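Pentalenene synthase (Streptomyces chartreusis NRRL 3882, PDB 6Q4S) probably converts farnesyl diphosphate into the bicyclic sesquiterpene alcohol 7-epi-alpha-eudesmol by a magnesium-dependent cyclisation that releases diphosphate. Local coordinates at residues L9-P14 with Q302-G307; A91-A95 with H153-D158; L101-P105 with W146-V151. All coordinates share one frame; numbering follows the deposited sequence.

Contact 1: L9-P14 with Q302-G307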
loop_
_atom_site.group_PDB
_atom_site.type_symbol
_atom_site.label_atom_id
_atom_site.label_comp_id
_atom_site.label_asym_id
_atom_site.label_seq_id
_atom_site.Cartn_x
_atom_site.Cartn_y
_atom_site.Cartn_z
ATOM N N LEU A 9 -1.281 23.059 -25.025
ATOM C CA LEU A 9 -2.192 22.423 -24.089
ATOM C C LEU A 9 -3.352 23.359 -23.815
ATOM O O LEU A 9 -3.131 24.542 -23.759
ATOM C CB LEU A 9 -1.405 22.134 -22.794
ATOM C CG LEU A 9 -0.166 21.227 -22.983
ATOM C CD1 LEU A 9 0.592 20.943 -21.672
ATOM C CD2 LEU A 9 -0.637 19.917 -23.616
ATOM N N PRO A 10 -4.586 22.848 -23.647
ATOM C CA PRO A 10 -5.722 23.702 -23.282
ATOM C C PRO A 10 -5.901 23.889 -21.762
ATOM O O PRO A 10 -6.984 23.649 -21.248
ATOM C CB PRO A 10 -6.914 22.907 -23.840
ATOM C CG PRO A 10 -6.513 21.495 -23.587
ATOM C CD PRO A 10 -5.033 21.466 -23.913
ATOM N N PHE A 11 -4.847 24.242 -21.036
ATOM C CA PHE A 11 -4.954 24.489 -19.596
ATOM C C PHE A 11 -4.334 25.837 -19.378
ATOM O O PHE A 11 -3.464 26.235 -20.127
ATOM C CB PHE A 11 -4.178 23.441 -18.757
ATOM C CG PHE A 11 -4.506 22.020 -19.086
ATOM C CD1 PHE A 11 -5.753 21.505 -18.823
ATOM C CD2 PHE A 11 -3.553 21.176 -19.659
ATOM C CE1 PHE A 11 -6.068 20.189 -19.146
ATOM C CE2 PHE A 11 -3.868 19.863 -19.964
ATOM C CZ PHE A 11 -5.134 19.365 -19.699
ATOM N N ASP A 12 -4.803 26.559 -18.373
ATOM C CA ASP A 12 -4.122 27.769 -17.882
ATOM C C ASP A 12 -3.997 27.519 -16.380
ATOM O O ASP A 12 -5.001 27.213 -15.694
ATOM C CB ASP A 12 -4.951 29.035 -18.202
ATOM C CG ASP A 12 -4.253 30.315 -17.789
ATOM O OD1 ASP A 12 -3.003 30.369 -17.858
ATOM O OD2 ASP A 12 -4.958 31.281 -17.413
ATOM N N THR A 13 -2.785 27.612 -15.862
ATOM C CA THR A 13 -2.539 26.941 -14.589
ATOM C C THR A 13 -1.713 27.854 -13.685
ATOM O O THR A 13 -0.661 28.361 -14.106
ATOM C CB THR A 13 -1.986 25.509 -14.987
ATOM O OG1 THR A 13 -2.895 24.491 -14.598
ATOM C CG2 THR A 13 -0.621 25.268 -14.641
ATOM N N PRO A 14 -2.178 28.083 -12.420
ATOM C CA PRO A 14 -1.396 28.957 -11.530
ATOM C C PRO A 14 -0.021 28.429 -11.101
ATOM O O PRO A 14 0.258 27.236 -11.161
ATOM C CB PRO A 14 -2.328 29.180 -10.322
ATOM C CG PRO A 14 -3.425 28.171 -10.426
ATOM C CD PRO A 14 -3.498 27.711 -11.854
ATOM N N GLN A 302 -4.571 18.598 -13.879
ATOM C CA GLN A 302 -4.166 19.655 -14.823
ATOM C C GLN A 302 -2.900 20.350 -14.399
ATOM O O GLN A 302 -2.007 20.670 -15.213
ATOM C CB GLN A 302 -5.266 20.694 -14.946
ATOM C CG GLN A 302 -6.626 20.168 -15.365
ATOM C CD GLN A 302 -7.735 21.266 -15.356
ATOM O OE1 GLN A 302 -7.578 22.343 -14.793
ATOM N NE2 GLN A 302 -8.829 20.978 -16.014
ATOM N N HIS A 303 -2.764 20.585 -13.103
ATOM C CA HIS A 303 -1.546 21.191 -12.636
ATOM C C HIS A 303 -0.346 20.349 -12.985
ATOM O O HIS A 303 0.746 20.901 -13.232
ATOM C CB HIS A 303 -1.572 21.496 -11.102
ATOM C CG HIS A 303 -2.721 22.374 -10.671
ATOM N ND1 HIS A 303 -3.328 22.270 -9.436
ATOM C CD2 HIS A 303 -3.373 23.369 -11.325
ATOM C CE1 HIS A 303 -4.324 23.131 -9.365
ATOM N NE2 HIS A 303 -4.386 23.795 -10.506
ATOM N N TRP A 304 -0.516 19.011 -12.932
ATOM C CA TRP A 304 0.604 18.160 -13.227
ATOM C C TRP A 304 0.935 18.151 -14.745
ATOM O O TRP A 304 2.098 18.274 -15.133
ATOM C CB TRP A 304 0.393 16.742 -12.668
ATOM C CG TRP A 304 1.211 16.618 -11.504
ATOM C CD1 TRP A 304 0.823 16.786 -10.151
ATOM C CD2 TRP A 304 2.615 16.464 -11.499
ATOM N NE1 TRP A 304 1.918 16.702 -9.346
ATOM C CE2 TRP A 304 3.036 16.501 -10.119
ATOM C CE3 TRP A 304 3.573 16.279 -12.507
ATOM C CZ2 TRP A 304 4.355 16.367 -9.741
ATOM C CZ3 TRP A 304 4.927 16.139 -12.122
ATOM C CH2 TRP A 304 5.291 16.169 -10.729
ATOM N N ILE A 305 -0.068 17.915 -15.566
ATOM C CA ILE A 305 0.161 17.866 -17.021
ATOM C C ILE A 305 0.738 19.206 -17.499
ATOM O O ILE A 305 1.826 19.230 -18.113
ATOM C CB ILE A 305 -1.123 17.554 -17.806
ATOM C CG1 ILE A 305 -1.672 16.201 -17.432
ATOM C CG2 ILE A 305 -0.807 17.639 -19.312
ATOM C CD1 ILE A 305 -3.091 15.932 -17.936
ATOM N N ASN A 306 0.113 20.328 -17.094
ATOM C CA ASN A 306 0.559 21.647 -17.584
ATOM C C ASN A 306 1.838 22.129 -16.986
ATOM O O ASN A 306 2.772 22.603 -17.715
ATOM C CB ASN A 306 -0.510 22.667 -17.421
ATOM C CG ASN A 306 -0.343 23.831 -18.412
ATOM O OD1 ASN A 306 -0.250 23.631 -19.632
ATOM N ND2 ASN A 306 -0.298 25.044 -17.882
ATOM N N GLY A 307 1.966 21.906 -15.676
ATOM C CA GLY A 307 3.119 22.377 -14.956
ATOM C C GLY A 307 4.360 21.629 -15.309
ATOM O O GLY A 307 5.477 22.182 -15.365
#
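Leu9, Phe11 and Thr13 form a mixed packing contact, apolar at Phe11 and polar-to-carbon around Asn306, in which the N-terminal tail, before helix 19-32, lies along one side of helix 288-313. From Phe11 onward the tail is extended; despite a bend at Pro10, Leu9, Phe11 and Thr13 point toward the helix, whereas Pro10 and Asp12 turn from it and suit the exposed side. Gln302, Ile305 and Asn306, three and four residues apart and hence on one side of their helix, receive Phe11. The ring runs between two aliphatic groups, with CD1 3.8 Å from Gln302 CG and CE2 3.8 Å from Ile305 CG2. Its CG stands anti to the carbonyl carbon (chi1 -52°), which sets the ring against the Gln302, Ile305 and Asn306 side chains. Gln302 suits this border by lending its methylenes to the ring, while its amide plane is turned 41° from the ring plane.

The surroundings are those of the all-helical class I terpene synthase fold. Phe11 also rests on Tyr270 and Gln274 of helix 252-284, so the tail lies in the groove between two helices, and Ile305 reaches inward to helix 206-228, which carries the probable magnesium ligand Asn223.

Asn306 occupies the middle of the contact. Its CG is anti to the backbone N (chi1 -156°), and the amide slides past Phe11 with its two ends meeting carbon: OD1 is 3.5 Å from Leu9 CD1, and ND2 3.3 Å from Thr13 CG2. A small beta-branched residue fits at 13, where Thr13 packs between this amide and an imidazole. Thr13 OG1 lies in the plane of the His303 ring, 3.5 Å from its CD2 edge, and Pro14 CD approaches the same ring at 4.2 Å from NE2.

Contact 2: A91-A95 with H153-D158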
loop_
_atom_site.group_PDB
_atom_site.type_symbol
_atom_site.label_atom_id
_atom_site.label_comp_id
_atom_site.label_asym_id
_atom_site.label_seq_id
_atom_site.Cartn_x
_atom_site.Cartn_y
_atom_site.Cartn_z
ATOM N N ALA A 91 22.422 -2.405 -7.921
ATOM C CA ALA A 91 21.015 -2.713 -8.128
ATOM C C ALA A 91 20.342 -3.369 -6.882
ATOM O O ALA A 91 19.234 -2.965 -6.521
ATOM C CB ALA A 91 20.818 -3.531 -9.389
ATOM N N ASP A 92 21.058 -4.233 -6.161
ATOM C CA ASP A 92 20.607 -4.792 -4.874
ATOM C C ASP A 92 20.525 -3.758 -3.739
ATOM O O ASP A 92 19.594 -3.790 -2.942
ATOM C CB ASP A 92 21.495 -5.937 -4.365
ATOM C CG ASP A 92 21.419 -7.207 -5.207
ATOM O OD1 ASP A 92 20.531 -7.373 -6.093
ATOM O OD2 ASP A 92 22.281 -8.078 -4.945
ATOM N N ARG A 93 21.499 -2.871 -3.638
ATOM C CA ARG A 93 21.409 -1.808 -2.651
ATOM C C ARG A 93 20.229 -0.863 -2.962
ATOM O O ARG A 93 19.522 -0.504 -2.059
ATOM C CB ARG A 93 22.727 -1.041 -2.530
ATOM C CG ARG A 93 22.730 0.015 -1.432
ATOM C CD ARG A 93 22.344 -0.515 -0.054
ATOM N NE ARG A 93 22.454 0.533 0.948
ATOM C CZ ARG A 93 22.261 0.362 2.247
ATOM N NH1 ARG A 93 21.897 -0.821 2.717
ATOM N NH2 ARG A 93 22.405 1.391 3.088
ATOM N N ILE A 94 20.009 -0.516 -4.211
ATOM C CA ILE A 94 18.859 0.297 -4.616
ATOM C C ILE A 94 17.510 -0.367 -4.199
ATOM O O ILE A 94 16.675 0.282 -3.578
ATOM C CB ILE A 94 18.952 0.654 -6.092
ATOM C CG1 ILE A 94 20.047 1.746 -6.278
ATOM C CG2 ILE A 94 17.620 1.145 -6.695
ATOM C CD1 ILE A 94 20.379 1.966 -7.734
ATOM N N ALA A 95 17.357 -1.668 -4.453
ATOM C CA ALA A 95 16.143 -2.366 -4.096
ATOM C C ALA A 95 15.925 -2.333 -2.656
ATOM O O ALA A 95 14.782 -2.210 -2.216
ATOM C CB ALA A 95 16.174 -3.837 -4.554
ATOM N N HIS A 153 10.346 1.414 -10.404
ATOM C CA HIS A 153 11.695 1.974 -10.461
ATOM C C HIS A 153 12.765 0.898 -10.282
ATOM O O HIS A 153 13.768 0.917 -10.986
ATOM C CB HIS A 153 11.952 3.041 -9.406
ATOM C CG HIS A 153 13.342 3.623 -9.457
ATOM N ND1 HIS A 153 13.804 4.353 -10.532
ATOM C CD2 HIS A 153 14.382 3.548 -8.591
ATOM C CE1 HIS A 153 15.048 4.728 -10.323
ATOM N NE2 HIS A 153 15.412 4.294 -9.133
ATOM N N CYS A 154 12.599 0.009 -9.301
ATOM C CA CYS A 154 13.530 -1.137 -9.132
ATOM C C CYS A 154 13.577 -2.029 -10.370
ATOM O O CYS A 154 14.663 -2.508 -10.730
ATOM C CB CYS A 154 13.166 -1.979 -7.889
ATOM S SG CYS A 154 13.419 -1.054 -6.369
ATOM N N GLU A 155 12.439 -2.303 -10.998
ATOM C CA GLU A 155 12.445 -3.068 -12.263
ATOM C C GLU A 155 13.280 -2.368 -13.383
ATOM O O GLU A 155 13.958 -3.029 -14.197
ATOM C CB GLU A 155 11.053 -3.370 -12.782
ATOM C CG GLU A 155 10.296 -4.332 -11.858
ATOM C CD GLU A 155 8.890 -4.523 -12.286
ATOM O OE1 GLU A 155 8.542 -4.194 -13.426
ATOM O OE2 GLU A 155 8.113 -5.062 -11.480
ATOM N N GLU A 156 13.220 -1.044 -13.436
ATOM C CA GLU A 156 13.998 -0.261 -14.426
ATOM C C GLU A 156 15.492 -0.345 -14.170
ATOM O O GLU A 156 16.275 -0.595 -15.093
ATOM C CB GLU A 156 13.540 1.200 -14.364
ATOM C CG GLU A 156 14.112 2.207 -15.335
ATOM C CD GLU A 156 13.348 3.547 -15.192
ATOM O OE1 GLU A 156 13.352 4.181 -14.085
ATOM O OE2 GLU A 156 12.627 3.874 -16.121
ATOM N N VAL A 157 15.869 -0.183 -12.922
ATOM C CA VAL A 157 17.221 -0.356 -12.464
ATOM C C VAL A 157 17.804 -1.754 -12.768
ATOM O O VAL A 157 19.047 -1.875 -13.151
ATOM C CB VAL A 157 17.334 -0.056 -10.966
ATOM C CG1 VAL A 157 18.660 -0.518 -10.409
ATOM C CG2 VAL A 157 17.147 1.469 -10.671
ATOM N N ASP A 158 16.986 -2.803 -12.540
ATOM C CA ASP A 158 17.455 -4.176 -12.813
ATOM C C ASP A 158 17.579 -4.390 -14.324
ATOM O O ASP A 158 18.507 -5.051 -14.754
ATOM C CB ASP A 158 16.550 -5.271 -12.196
ATOM C CG ASP A 158 16.656 -5.362 -10.675
ATOM O OD1 ASP A 158 17.768 -5.208 -10.096
ATOM O OD2 ASP A 158 15.588 -5.617 -10.034
HETATM O O HOH W 1 16.948 -2.707 -8.102
#
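Ala91, Ile94 and Ala95 meet Cys154, Val157 and Asp158 across an antiparallel helix pair of the class I terpene synthase fold. The axes of the two short segments run antiparallel (177°) and come within 9.7 Å, and alanines of helix 90-103 lie where the backbones come near.

Val157 is the main bump from helix 136-161, and its forked side chain is used on both prongs. CG1, anti to the backbone N (chi1 168°), enters the hollow between Ala91 and Ile94, 3.8 Å from Ala91 CB and 4.0 Å from Ile94 CD1. CG2 meets Ile94 CG2 at 4.0 Å and at the same time lies over one face of the His153 ring, offset toward its rim. The branched Ile94 thus answers the fork of Val157 with two of its own methyls, a good match of shape. This imidazole is close to Asp80, a probable magnesium ligand, so the apolar packing lies beside the probable metal site.

One turn along, the bump is smaller. Cys154 SG settles against the backbone at Ala95, 3.8 Å from its CA, where a slim alanine lets a sulfur come in close.

At the other end Ala91 CB abuts Asp158 OD1, 3.6 Å away. The carboxylate has its strong partner elsewhere: Arg114 of the second subunit forms salt bridges with both Asp158 and Asp92, and would offset the likely mutual repulsion of the two acids. Between the helices a water molecule lies 2.8 Å from Ala91 O, placed to donate to it, with a weak, longer approach of 3.3 Å to Asp158 OD1.

Contact 3: L101-P105 with W146-V151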
loop_
_atom_site.group_PDB
_atom_site.type_symbol
_atom_site.label_atom_id
_atom_site.label_comp_id
_atom_site.label_asym_id
_atom_site.label_seq_id
_atom_site.Cartn_x
_atom_site.Cartn_y
_atom_site.Cartn_z
ATOM N N LEU A 101 11.825 2.846 1.654
ATOM C CA LEU A 101 10.936 3.953 1.278
ATOM C C LEU A 101 9.479 3.503 1.083
ATOM O O LEU A 101 8.512 4.222 1.409
ATOM C CB LEU A 101 11.487 4.639 0.047
ATOM C CG LEU A 101 12.942 5.166 0.049
ATOM C CD1 LEU A 101 13.246 5.754 -1.336
ATOM C CD2 LEU A 101 13.077 6.195 1.131
ATOM N N ILE A 102 9.299 2.271 0.628
ATOM C CA ILE A 102 7.972 1.738 0.450
ATOM C C ILE A 102 7.303 1.494 1.817
ATOM O O ILE A 102 6.116 1.768 1.984
ATOM C CB ILE A 102 7.972 0.413 -0.390
ATOM C CG1 ILE A 102 8.335 0.758 -1.823
ATOM C CG2 ILE A 102 6.595 -0.277 -0.356
ATOM C CD1 ILE A 102 8.639 -0.432 -2.723
ATOM N N VAL A 103 8.018 0.978 2.799
ATOM C CA VAL A 103 7.323 0.630 4.051
ATOM C C VAL A 103 7.121 1.816 4.970
ATOM O O VAL A 103 6.344 1.743 5.866
ATOM C CB VAL A 103 8.008 -0.510 4.793
ATOM C CG1 VAL A 103 8.086 -1.744 3.922
ATOM C CG2 VAL A 103 9.398 -0.195 5.234
ATOM N N THR A 104 7.794 2.941 4.729
ATOM C CA THR A 104 7.729 4.100 5.651
ATOM C C THR A 104 6.302 4.589 5.762
ATOM O O THR A 104 5.821 4.830 6.871
ATOM C CB THR A 104 8.765 5.172 5.225
ATOM O OG1 THR A 104 10.069 4.705 5.578
ATOM C CG2 THR A 104 8.521 6.518 5.840
ATOM N N PRO A 105 5.553 4.658 4.640
ATOM C CA PRO A 105 4.153 5.037 4.824
ATOM C C PRO A 105 3.279 3.935 5.337
ATOM O O PRO A 105 2.118 4.181 5.588
ATOM C CB PRO A 105 3.686 5.411 3.427
ATOM C CG PRO A 105 4.948 5.699 2.666
ATOM C CD PRO A 105 5.964 4.769 3.238
ATOM N N TRP A 146 2.689 5.258 -4.404
ATOM C CA TRP A 146 4.121 5.448 -4.169
ATOM C C TRP A 146 4.874 4.111 -4.243
ATOM O O TRP A 146 5.931 4.011 -4.854
ATOM C CB TRP A 146 4.283 6.020 -2.769
ATOM C CG TRP A 146 5.683 6.241 -2.231
ATOM C CD1 TRP A 146 6.230 5.597 -1.152
ATOM C CD2 TRP A 146 6.647 7.224 -2.614
ATOM N NE1 TRP A 146 7.460 6.068 -0.900
ATOM C CE2 TRP A 146 7.762 7.057 -1.766
ATOM C CE3 TRP A 146 6.715 8.192 -3.629
ATOM C CZ2 TRP A 146 8.917 7.836 -1.860
ATOM C CZ3 TRP A 146 7.859 9.000 -3.696
ATOM C CH2 TRP A 146 8.954 8.778 -2.839
ATOM N N GLY A 147 4.306 3.114 -3.580
ATOM C CA GLY A 147 4.847 1.753 -3.642
ATOM C C GLY A 147 4.921 1.159 -5.031
ATOM O O GLY A 147 5.963 0.595 -5.412
ATOM N N ARG A 148 3.849 1.293 -5.799
ATOM C CA ARG A 148 3.850 0.776 -7.198
ATOM C C ARG A 148 4.954 1.478 -8.024
ATOM O O ARG A 148 5.704 0.832 -8.747
ATOM C CB ARG A 148 2.491 0.979 -7.869
ATOM C CG ARG A 148 1.362 0.137 -7.298
ATOM C CD ARG A 148 0.072 0.305 -8.067
ATOM N NE ARG A 148 -0.995 -0.450 -7.315
ATOM C CZ ARG A 148 -1.915 0.082 -6.554
ATOM N NH1 ARG A 148 -2.042 1.419 -6.511
ATOM N NH2 ARG A 148 -2.723 -0.717 -5.850
ATOM N N PHE A 149 5.111 2.789 -7.815
ATOM C CA PHE A 149 6.136 3.575 -8.433
ATOM C C PHE A 149 7.520 3.046 -8.107
ATOM O O PHE A 149 8.398 2.889 -8.991
ATOM C CB PHE A 149 6.003 5.087 -8.051
ATOM C CG PHE A 149 7.255 5.851 -8.239
ATOM C CD1 PHE A 149 7.754 6.050 -9.516
ATOM C CD2 PHE A 149 7.990 6.320 -7.150
ATOM C CE1 PHE A 149 8.906 6.800 -9.715
ATOM C CE2 PHE A 149 9.174 7.012 -7.333
ATOM C CZ PHE A 149 9.626 7.253 -8.659
ATOM N N LEU A 150 7.768 2.812 -6.836
ATOM C CA LEU A 150 9.085 2.437 -6.460
ATOM C C LEU A 150 9.471 1.004 -6.903
ATOM O O LEU A 150 10.641 0.769 -7.219
ATOM C CB LEU A 150 9.300 2.600 -4.987
ATOM C CG LEU A 150 9.531 4.071 -4.506
ATOM C CD1 LEU A 150 9.446 4.099 -3.002
ATOM C CD2 LEU A 150 10.900 4.616 -4.940
ATOM N N VAL A 151 8.495 0.093 -6.893
ATOM C CA VAL A 151 8.705 -1.240 -7.414
ATOM C C VAL A 151 9.126 -1.171 -8.903
ATOM O O VAL A 151 10.114 -1.793 -9.314
ATOM C CB VAL A 151 7.464 -2.115 -7.255
ATOM C CG1 VAL A 151 7.649 -3.449 -8.038
ATOM C CG2 VAL A 151 7.197 -2.424 -5.752
#
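Leu101 and Trp146 make the one hydrogen bond between the two segments of this buried contact, which joins the end of helix 90-103 to the middle of helix 136-161. Trp146 NE1 donates to Leu101 O at 3.1 Å, moderately bent at 149°. The oxygen sits at the indole edge, in the ring plane, but the donor stands well above the carbonyl plane (66°). Trp146 chi1 (176°) carries the indole away from its own backbone N and toward helix 90-103.

The remaining contacts are apolar. Leu150 CD1 wedges between Leu101 CB and Ile102 CG1, 3.7 Å from each, and also overlies one face of the Trp146 indole. The long Ile102 side chain slides past Leu150 until its CD1 lies 3.9 Å from Val151 CG2. At Gly147, which has no side chain, the backbones are close, 5.1 Å between its CA and Ile102 CA. Pro105 CG touches Trp146 CD1 at 4.0 Å.

Pro105, four residues after Leu101, has no N-H to complete the usual helical bond. Leu101 O instead accepts from two indoles, Trp146 and Trp123 of helix 118-131, so a buried carbonyl at a helix end is satisfied by side chains.

How the contacts relate
Contacts 2 and 3 join the same two helices, 90-103 and 136-161, at neighbouring levels with centres about 13 Å apart, and both also meet the second subunit. Contact 3 is fully buried; its chemistry is aliphatic and aliphatic-to-indole packing plus one indole-to-carbonyl bond. Contact 2, farther out, is partly buried and adds water and acidic groups paired with an arginine of the partner chain. Contact 1 lies on the opposite side of the chain's centre, about 32 Å from contact 2 between centres, and is untouched by the other subunit. It is also partly buried, but joins an irregular tail to a helix by side-chain packing between the two segments.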